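Local coordinates for protein aspartate semialdehyde dehydrogenase (Francisella tularensis subsp. tularensis, PDB 4WOJ) that probably catalyses the NADPH-dependent reductive dephosphorylation of L-aspartyl-4-phosphate to L-aspartate-semialdehyde, a step on the way to lysine, methionine and threonine, at residues M72-S77 and W96-D102; I125-I129 and V364-I368; A63-L69 and Y83-I87. All coordinates share one frame; numbering follows the deposited sequence.

Contact 1 of 3, residues M72-S77 and W96-D102; sequences MDILLS and WQGFWID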
loop_
_atom_site.group_PDB
_atom_site.type_symbol
_atom_site.label_atom_id
_atom_site.label_comp_id
_atom_site.label_asym_id
_atom_site.label_seq_id
_atom_site.Cartn_x
_atom_site.Cartn_y
_atom_site.Cartn_z
ATOM N N MET B 72 3.733 30.351 31.271
ATOM C CA MET B 72 3.235 28.965 31.317
ATOM C C MET B 72 4.310 28.044 31.919
ATOM O O MET B 72 5.488 28.186 31.649
ATOM C CB MET B 72 2.841 28.449 29.937
ATOM C CG MET B 72 1.766 29.247 29.207
ATOM S SD MET B 72 0.114 29.125 29.942
ATOM C CE MET B 72 0.126 30.672 30.850
ATOM N N ASP B 73 3.870 27.139 32.783
ATOM C CA ASP B 73 4.703 26.101 33.347
ATOM C C ASP B 73 5.058 25.016 32.310
ATOM O O ASP B 73 6.115 24.351 32.392
ATOM C CB ASP B 73 3.977 25.467 34.514
ATOM C CG ASP B 73 3.842 26.413 35.675
ATOM O OD1 ASP B 73 4.889 26.677 36.311
ATOM O OD2 ASP B 73 2.708 26.927 35.927
ATOM N N ILE B 74 4.139 24.859 31.361
ATOM C CA ILE B 74 4.186 23.830 30.355
ATOM C C ILE B 74 3.527 24.362 29.095
ATOM O O ILE B 74 2.428 24.914 29.139
ATOM C CB ILE B 74 3.413 22.562 30.793
ATOM C CG1 ILE B 74 3.989 21.977 32.088
ATOM C CG2 ILE B 74 3.441 21.501 29.683
ATOM C CD1 ILE B 74 3.309 20.689 32.533
ATOM N N LEU B 75 4.187 24.152 27.962
ATOM C CA LEU B 75 3.617 24.493 26.666
ATOM C C LEU B 75 3.526 23.236 25.821
ATOM O O LEU B 75 4.404 22.376 25.876
ATOM C CB LEU B 75 4.478 25.528 25.956
ATOM C CG LEU B 75 4.608 26.872 26.689
ATOM C CD1 LEU B 75 5.719 27.679 26.057
ATOM C CD2 LEU B 75 3.283 27.639 26.650
ATOM N N LEU B 76 2.445 23.127 25.057
ATOM C CA LEU B 76 2.200 21.950 24.247
ATOM C C LEU B 76 1.854 22.350 22.808
ATOM O O LEU B 76 0.772 22.911 22.536
ATOM C CB LEU B 76 1.081 21.125 24.870
ATOM C CG LEU B 76 1.029 19.670 24.421
ATOM C CD1 LEU B 76 0.280 18.866 25.473
ATOM C CD2 LEU B 76 0.378 19.539 23.050
ATOM N N SER B 77 2.769 22.035 21.888
ATOM C CA SER B 77 2.646 22.517 20.499
ATOM C C SER B 77 2.301 21.401 19.522
ATOM O O SER B 77 2.965 20.387 19.488
ATOM C CB SER B 77 3.933 23.209 20.037
ATOM O OG SER B 77 3.758 23.727 18.727
ATOM N N TRP B 96 13.492 30.738 30.179
ATOM C CA TRP B 96 12.337 29.880 30.527
ATOM C C TRP B 96 12.753 28.416 30.732
ATOM O O TRP B 96 13.259 27.822 29.818
ATOM C CB TRP B 96 11.293 29.943 29.408
ATOM C CG TRP B 96 10.030 29.173 29.650
ATOM C CD1 TRP B 96 9.060 29.470 30.563
ATOM C CD2 TRP B 96 9.562 28.010 28.935
ATOM N NE1 TRP B 96 8.024 28.568 30.469
ATOM C CE2 TRP B 96 8.309 27.656 29.486
ATOM C CE3 TRP B 96 10.083 27.230 27.889
ATOM C CZ2 TRP B 96 7.567 26.551 29.029
ATOM C CZ3 TRP B 96 9.345 26.134 27.432
ATOM C CH2 TRP B 96 8.095 25.808 28.002
ATOM N N GLN B 97 12.501 27.847 31.912
ATOM C CA GLN B 97 12.849 26.444 32.202
ATOM C C GLN B 97 11.661 25.470 32.353
ATOM O O GLN B 97 11.760 24.459 33.059
ATOM C CB GLN B 97 13.689 26.354 33.460
ATOM C CG GLN B 97 15.097 26.871 33.305
ATOM C CD GLN B 97 15.689 27.161 34.663
ATOM O OE1 GLN B 97 15.437 26.430 35.619
ATOM N NE2 GLN B 97 16.439 28.254 34.775
ATOM N N GLY B 98 10.567 25.760 31.669
ATOM C CA GLY B 98 9.412 24.896 31.703
ATOM C C GLY B 98 9.445 23.771 30.681
ATOM O O GLY B 98 10.337 23.692 29.828
ATOM N N PHE B 99 8.447 22.900 30.774
ATOM C CA PHE B 99 8.339 21.739 29.895
ATOM C C PHE B 99 7.755 22.070 28.541
ATOM O O PHE B 99 6.711 22.704 28.419
ATOM C CB PHE B 99 7.491 20.657 30.530
ATOM C CG PHE B 99 8.041 20.128 31.811
ATOM C CD1 PHE B 99 7.695 20.715 33.019
ATOM C CD2 PHE B 99 8.837 19.014 31.814
ATOM C CE1 PHE B 99 8.166 20.208 34.218
ATOM C CE2 PHE B 99 9.311 18.498 32.995
ATOM C CZ PHE B 99 8.976 19.090 34.203
ATOM N N TRP B 100 8.458 21.620 27.520
ATOM C CA TRP B 100 8.053 21.809 26.144
ATOM C C TRP B 100 7.690 20.422 25.618
ATOM O O TRP B 100 8.553 19.544 25.477
ATOM C CB TRP B 100 9.214 22.404 25.353
ATOM C CG TRP B 100 8.980 22.559 23.914
ATOM C CD1 TRP B 100 9.288 21.670 22.952
ATOM C CD2 TRP B 100 8.427 23.699 23.251
ATOM N NE1 TRP B 100 8.944 22.168 21.721
ATOM C CE2 TRP B 100 8.426 23.420 21.876
ATOM C CE3 TRP B 100 7.931 24.937 23.686
ATOM C CZ2 TRP B 100 7.933 24.328 20.919
ATOM C CZ3 TRP B 100 7.460 25.848 22.735
ATOM C CH2 TRP B 100 7.452 25.533 21.376
ATOM N N ILE B 101 6.401 20.226 25.376
ATOM C CA ILE B 101 5.901 18.993 24.784
ATOM C C ILE B 101 5.577 19.347 23.335
ATOM O O ILE B 101 4.866 20.301 23.075
ATOM C CB ILE B 101 4.664 18.452 25.538
ATOM C CG1 ILE B 101 5.034 18.069 26.969
ATOM C CG2 ILE B 101 4.107 17.224 24.857
ATOM C CD1 ILE B 101 3.866 18.102 27.931
ATOM N N ASP B 102 6.105 18.579 22.395
ATOM C CA ASP B 102 5.991 18.940 20.983
ATOM C C ASP B 102 5.700 17.765 20.076
ATOM O O ASP B 102 6.302 16.682 20.243
ATOM C CB ASP B 102 7.325 19.535 20.546
ATOM C CG ASP B 102 7.213 20.377 19.268
ATOM O OD1 ASP B 102 6.184 20.271 18.526
ATOM O OD2 ASP B 102 8.190 21.134 19.020
#
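Leu75 packs tightly against Trp96: its CD1 methyl lies over one face of the indole, 3.6 Å from CH2, a CH-pi contact displaced from the centre of the six-membered ring, toward CH2 and CZ2. The indole is held by its own N-H as well. Trp96 has CG anti to the backbone N (chi1 -177°), which swings the ring across to residue 72, and NE1 donates to Met72 O at 2.8 Å with the oxygen in the ring plane. Beyond this loop pairing, strands 74-77 and 99-102 run parallel, 13° apart. Leu75 N donates to Phe99 O, Leu75 O accepts from Ile101 N, and Ser77 N donates to Ile101 O, at 2.9 to 3.0 Å. On the face carrying Ile74, Leu76 and Ile101, Ile74 CG2 meets Ile101 CD1 at 3.8 Å and Leu76 CG meets Ile101 CG2 at 4.0 Å. The end at Asp73 and Gly98 is looser: both residues are partly exposed, and Phe99 N reaches Asp73 O at 3.2 Å, the longest of the backbone bonds between the two segments. Asp73 CB points away from 96-102, and OD2 accepts from Lys9 N. At the other end Trp100 NE1 donates to Asp102 OD2, an atom that also bonds Thr84 OG1. This is the beta-alpha-beta unit 74-77, 81-93, 99-102 of the Rossmann-like NAD-binding domain. Helix 81-93 covers the Leu75 and Trp100 face, helix 354-369 covers the Ile74 and Ile101 face, and strands 8-13 and 135-138 continue the sheet to either side.

Contact 2 of 3, residues I125-I129 and V364-I368; sequences IINAI and VLNII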
loop_
_atom_site.group_PDB
_atom_site.type_symbol
_atom_site.label_atom_id
_atom_site.label_comp_id
_atom_site.label_asym_id
_atom_site.label_seq_id
_atom_site.Cartn_x
_atom_site.Cartn_y
_atom_site.Cartn_z
ATOM N N ILE B 125 10.694 8.354 30.692
ATOM C CA ILE B 125 10.141 9.694 30.764
ATOM C C ILE B 125 10.331 10.155 32.205
ATOM O O ILE B 125 10.791 11.251 32.476
ATOM C CB ILE B 125 8.657 9.733 30.324
ATOM C CG1 ILE B 125 8.547 9.538 28.814
ATOM C CG2 ILE B 125 8.019 11.062 30.639
ATOM C CD1 ILE B 125 7.371 8.696 28.394
ATOM N N ILE B 126 9.989 9.290 33.129
ATOM C CA ILE B 126 10.085 9.621 34.532
ATOM C C ILE B 126 11.513 9.941 34.923
ATOM O O ILE B 126 11.759 10.888 35.660
ATOM C CB ILE B 126 9.515 8.488 35.395
ATOM C CG1 ILE B 126 8.001 8.654 35.458
ATOM C CG2 ILE B 126 10.053 8.552 36.804
ATOM C CD1 ILE B 126 7.300 7.426 36.003
ATOM N N ASN B 127 12.451 9.157 34.426
ATOM C CA ASN B 127 13.862 9.379 34.727
ATOM C C ASN B 127 14.356 10.720 34.182
ATOM O O ASN B 127 15.223 11.357 34.764
ATOM C CB ASN B 127 14.700 8.276 34.108
ATOM C CG ASN B 127 16.107 8.266 34.631
ATOM O OD1 ASN B 127 16.380 8.744 35.725
ATOM N ND2 ASN B 127 17.011 7.731 33.851
ATOM N N ALA B 128 13.788 11.130 33.058
ATOM C CA ALA B 128 14.179 12.356 32.389
ATOM C C ALA B 128 13.658 13.577 33.141
ATOM O O ALA B 128 14.397 14.543 33.387
ATOM C CB ALA B 128 13.665 12.357 30.938
ATOM N N ILE B 129 12.368 13.548 33.465
ATOM C CA ILE B 129 11.742 14.609 34.243
ATOM C C ILE B 129 12.555 14.746 35.519
ATOM O O ILE B 129 13.002 15.834 35.869
ATOM C CB ILE B 129 10.277 14.281 34.610
ATOM C CG1 ILE B 129 9.405 14.147 33.348
ATOM C CG2 ILE B 129 9.697 15.379 35.507
ATOM C CD1 ILE B 129 8.049 13.506 33.571
ATOM N N VAL B 364 1.872 12.179 28.108
ATOM C CA VAL B 364 3.087 12.639 28.761
ATOM C C VAL B 364 2.809 13.909 29.554
ATOM O O VAL B 364 3.360 14.116 30.640
ATOM C CB VAL B 364 4.247 12.799 27.783
ATOM C CG1 VAL B 364 4.117 14.016 26.884
ATOM C CG2 VAL B 364 5.573 12.796 28.564
ATOM N N LEU B 365 1.906 14.736 29.046
ATOM C CA LEU B 365 1.398 15.863 29.825
ATOM C C LEU B 365 0.946 15.416 31.203
ATOM O O LEU B 365 1.290 16.046 32.203
ATOM C CB LEU B 365 0.220 16.514 29.108
ATOM C CG LEU B 365 -0.463 17.656 29.856
ATOM C CD1 LEU B 365 0.494 18.798 30.158
ATOM C CD2 LEU B 365 -1.678 18.174 29.081
ATOM N N ASN B 366 0.197 14.316 31.240
ATOM C CA ASN B 366 -0.295 13.745 32.486
ATOM C C ASN B 366 0.759 13.263 33.436
ATOM O O ASN B 366 0.580 13.350 34.653
ATOM C CB ASN B 366 -1.246 12.601 32.208
ATOM C CG ASN B 366 -2.609 13.090 31.775
ATOM O OD1 ASN B 366 -2.974 14.225 32.013
ATOM N ND2 ASN B 366 -3.349 12.243 31.099
ATOM N N ILE B 367 1.841 12.731 32.885
ATOM C CA ILE B 367 2.976 12.263 33.672
ATOM C C ILE B 367 3.706 13.463 34.271
ATOM O O ILE B 367 4.068 13.460 35.420
ATOM C CB ILE B 367 3.923 11.426 32.800
ATOM C CG1 ILE B 367 3.224 10.121 32.391
ATOM C CG2 ILE B 367 5.207 11.066 33.543
ATOM C CD1 ILE B 367 3.892 9.409 31.228
ATOM N N ILE B 368 3.867 14.511 33.492
ATOM C CA ILE B 368 4.445 15.739 33.989
ATOM C C ILE B 368 3.546 16.453 35.031
ATOM O O ILE B 368 4.036 16.956 36.026
ATOM C CB ILE B 368 4.778 16.654 32.801
ATOM C CG1 ILE B 368 5.944 16.026 32.028
ATOM C CG2 ILE B 368 5.143 18.059 33.273
ATOM C CD1 ILE B 368 6.007 16.377 30.557
#
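Ile125, Ile129 and Ile367 share one first torsion, all near -65°, with CG1 beside the backbone N and CG2 anti to it; Val364 puts CG2 in that same anti position (chi1 74°). In Ile125 and Val364 this placement brings both CG2 methyls into the gap between the helices, where they meet at 3.6 Å. Ile367 projects its own CG2 across to the other helix, 4.0 Å from Ile125 CG2 and 3.7 Å from Ile129 CD1, its side chain crossing both isoleucines at about a right angle. Ile129 is extended at chi2, and this carries CD1 forward between Ile367 and Ile368, where it also touches Ile368 CG1 at 3.6 Å. The two helical segments cross at -47° with axes 10.9 Å apart, a wide spacing bridged by branched aliphatic side chains without any hydrogen bond. Here the C-terminal helix 354-369, which follows the last strand of the mixed sheet, comes back onto the Rossmann-like domain and lies beside helix 118-130. Beneath the pair, Phe136 of strand 135-138 touches Ile125, Ile129 and Ile368, while Val116 of strand 113-116 touches Ile125 and Val364. Toward solvent the packing thins out: exposed Ile126 offers just CG1 to Ile367 CG2, at 4.2 Å.

Contact 3 of 3, residues A63-L69 and Y83-I87; sequences AYSIDQL and YTKEI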
loop_
_atom_site.group_PDB
_atom_site.type_symbol
_atom_site.label_atom_id
_atom_site.label_comp_id
_atom_site.label_asym_id
_atom_site.label_seq_id
_atom_site.Cartn_x
_atom_site.Cartn_y
_atom_site.Cartn_z
ATOM N N ALA B 63 0.734 33.579 20.121
ATOM C CA ALA B 63 1.658 32.445 19.966
ATOM C C ALA B 63 3.107 32.910 19.949
ATOM O O ALA B 63 3.977 32.270 20.526
ATOM C CB ALA B 63 1.335 31.675 18.697
ATOM N N TYR B 64 3.339 34.043 19.297
ATOM C CA TYR B 64 4.686 34.602 19.118
ATOM C C TYR B 64 5.125 35.554 20.226
ATOM O O TYR B 64 6.281 35.985 20.265
ATOM C CB TYR B 64 4.797 35.275 17.748
ATOM C CG TYR B 64 4.699 34.263 16.637
ATOM C CD1 TYR B 64 5.799 33.475 16.286
ATOM C CD2 TYR B 64 3.496 34.047 15.977
ATOM C CE1 TYR B 64 5.696 32.512 15.295
ATOM C CE2 TYR B 64 3.387 33.098 14.983
ATOM C CZ TYR B 64 4.481 32.334 14.643
ATOM O OH TYR B 64 4.349 31.390 13.642
ATOM N N SER B 65 4.219 35.889 21.134
ATOM C CA SER B 65 4.629 36.721 22.260
ATOM C C SER B 65 5.429 35.864 23.204
ATOM O O SER B 65 4.900 34.908 23.779
ATOM C CB SER B 65 3.458 37.330 23.013
ATOM O OG SER B 65 3.868 37.679 24.328
ATOM N N ILE B 66 6.684 36.248 23.381
ATOM C CA ILE B 66 7.637 35.513 24.216
ATOM C C ILE B 66 7.394 35.712 25.715
ATOM O O ILE B 66 7.828 34.902 26.537
ATOM C CB ILE B 66 9.080 35.944 23.888
ATOM C CG1 ILE B 66 9.393 35.671 22.411
ATOM C CG2 ILE B 66 10.086 35.248 24.804
ATOM C CD1 ILE B 66 9.293 34.208 22.005
ATOM N N ASP B 67 6.732 36.802 26.072
ATOM C CA ASP B 67 6.482 37.091 27.483
ATOM C C ASP B 67 5.358 36.218 27.990
ATOM O O ASP B 67 5.450 35.637 29.050
ATOM C CB ASP B 67 6.122 38.569 27.702
ATOM C CG ASP B 67 7.339 39.436 27.975
ATOM O OD1 ASP B 67 8.392 39.212 27.333
ATOM O OD2 ASP B 67 7.233 40.347 28.829
ATOM N N GLN B 68 4.287 36.173 27.213
ATOM C CA GLN B 68 3.067 35.455 27.592
ATOM C C GLN B 68 3.348 33.966 27.686
ATOM O O GLN B 68 2.929 33.318 28.638
ATOM C CB GLN B 68 1.935 35.752 26.594
ATOM C CG GLN B 68 1.477 37.218 26.623
ATOM C CD GLN B 68 0.188 37.490 25.832
ATOM O OE1 GLN B 68 0.124 37.326 24.602
ATOM N NE2 GLN B 68 -0.828 37.926 26.536
ATOM N N LEU B 69 4.080 33.436 26.705
ATOM C CA LEU B 69 4.496 32.023 26.712
ATOM C C LEU B 69 5.338 31.696 27.952
ATOM O O LEU B 69 5.140 30.669 28.587
ATOM C CB LEU B 69 5.314 31.686 25.460
ATOM C CG LEU B 69 4.609 31.615 24.107
ATOM C CD1 LEU B 69 5.655 31.519 23.011
ATOM C CD2 LEU B 69 3.666 30.428 24.046
ATOM N N TYR B 83 7.441 26.621 13.520
ATOM C CA TYR B 83 7.093 27.345 14.731
ATOM C C TYR B 83 8.009 26.964 15.852
ATOM O O TYR B 83 8.412 27.801 16.639
ATOM C CB TYR B 83 5.645 27.060 15.135
ATOM C CG TYR B 83 5.214 27.760 16.418
ATOM C CD1 TYR B 83 4.706 29.047 16.394
ATOM C CD2 TYR B 83 5.301 27.122 17.651
ATOM C CE1 TYR B 83 4.296 29.678 17.559
ATOM C CE2 TYR B 83 4.904 27.746 18.822
ATOM C CZ TYR B 83 4.402 29.020 18.774
ATOM O OH TYR B 83 3.990 29.650 19.932
ATOM N N THR B 84 8.325 25.691 15.960
ATOM C CA THR B 84 9.260 25.271 16.993
ATOM C C THR B 84 10.606 25.915 16.728
ATOM O O THR B 84 11.318 26.283 17.647
ATOM C CB THR B 84 9.429 23.749 17.020
ATOM O OG1 THR B 84 8.142 23.140 17.172
ATOM C CG2 THR B 84 10.342 23.328 18.165
ATOM N N LYS B 85 10.936 26.040 15.451
ATOM C CA LYS B 85 12.187 26.652 15.038
ATOM C C LYS B 85 12.282 28.123 15.339
ATOM O O LYS B 85 13.320 28.613 15.777
ATOM C CB LYS B 85 12.413 26.428 13.561
ATOM C CG LYS B 85 13.445 25.345 13.336
ATOM C CD LYS B 85 13.936 25.378 11.903
ATOM C CE LYS B 85 13.363 24.206 11.112
ATOM N NZ LYS B 85 12.855 24.636 9.783
ATOM N N GLU B 86 11.189 28.831 15.123
ATOM C CA GLU B 86 11.164 30.244 15.419
ATOM C C GLU B 86 11.314 30.455 16.915
ATOM O O GLU B 86 12.021 31.341 17.366
ATOM C CB GLU B 86 9.824 30.822 14.953
ATOM C CG GLU B 86 9.482 32.215 15.478
ATOM C CD GLU B 86 9.682 33.279 14.428
ATOM O OE1 GLU B 86 9.333 33.021 13.253
ATOM O OE2 GLU B 86 10.202 34.362 14.775
ATOM N N ILE B 87 10.651 29.619 17.693
ATOM C CA ILE B 87 10.267 30.058 19.028
ATOM C C ILE B 87 10.849 29.331 20.187
ATOM O O ILE B 87 10.996 29.932 21.249
ATOM C CB ILE B 87 8.744 30.038 19.201
ATOM C CG1 ILE B 87 8.210 31.386 18.774
ATOM C CG2 ILE B 87 8.366 29.822 20.659
ATOM C CD1 ILE B 87 6.816 31.330 18.234
#
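Tyr64 and Ile87 bring the two backbones nearest, CA to CA 7.2 Å, where the turn before helix 66-70 passes helix 81-93. Tyr83 does most of the reaching. Its CG stands anti to the backbone N (chi1 179°), which sends the ring out of its helix toward Ala63, and the phenol OH donates to Ala63 O at 2.7 Å. The hydroxyl comes from above the carbonyl plane, 45° out of it; the bond is short but lies off the lone-pair directions. The same hydroxyl is 3.6 Å from Ala63 CB. Along its side, the Tyr83 ring turns an edge to the face of Tyr64: CE1 sits above that ring, offset toward its rim, in an offset edge-to-face pair with centroids 5.3 Å apart and planes at 66°. In return, Tyr64 OH lies in the plane of the Tyr83 ring, 3.6 Å from CD1. The methylene CG of Glu86 comes up to the edge of the Tyr64 ring, 3.8 Å from CE1. Deeper in, Leu69 CD1 touches Ile87 CG2 at 4.0 Å, and Ile66 approaches Ile87 more loosely. Ser65 stands at the N-cap of helix 66-70, its OG accepting from Gln68 N, a capping bond that probably helps set the turn. Behind the aliphatic group, Leu91 of helix 81-93 meets both Ile66 and Leu69. Exposed Tyr64 borders solvent and lies against buried Tyr83, with the leucine-isoleucine packing inside. Chemically, the single bond from turn to beta-alpha-beta helix gives the Tyr83 hydroxyl a polar partner and limits where its ring can go, while the aromatic and aliphatic contacts are less directional.

Contact 1 is the buried centre of the three, strand to strand, joined by a ladder of backbone hydrogen bonds with apolar side chains on both faces. Contacts 2 and 3 are partly buried and lie over opposite faces of its strands, their nearest atoms about 13 Å apart. Contact 2 reaches contact 1 through Ile368, which packs on Ile74, Phe99 and Ile101, and through Val364, which packs on Ile101; it is wholly aliphatic. Contact 3 shares helix 81-93 with the beta-alpha-beta unit of contact 1; Leu69 meets Leu75 there, and Tyr83 lies beside Ser77. Its chemistry is more mixed, phenol and carbonyl beside aliphatic groups. Contact 2 alone joins pieces far apart in sequence, 235 residues.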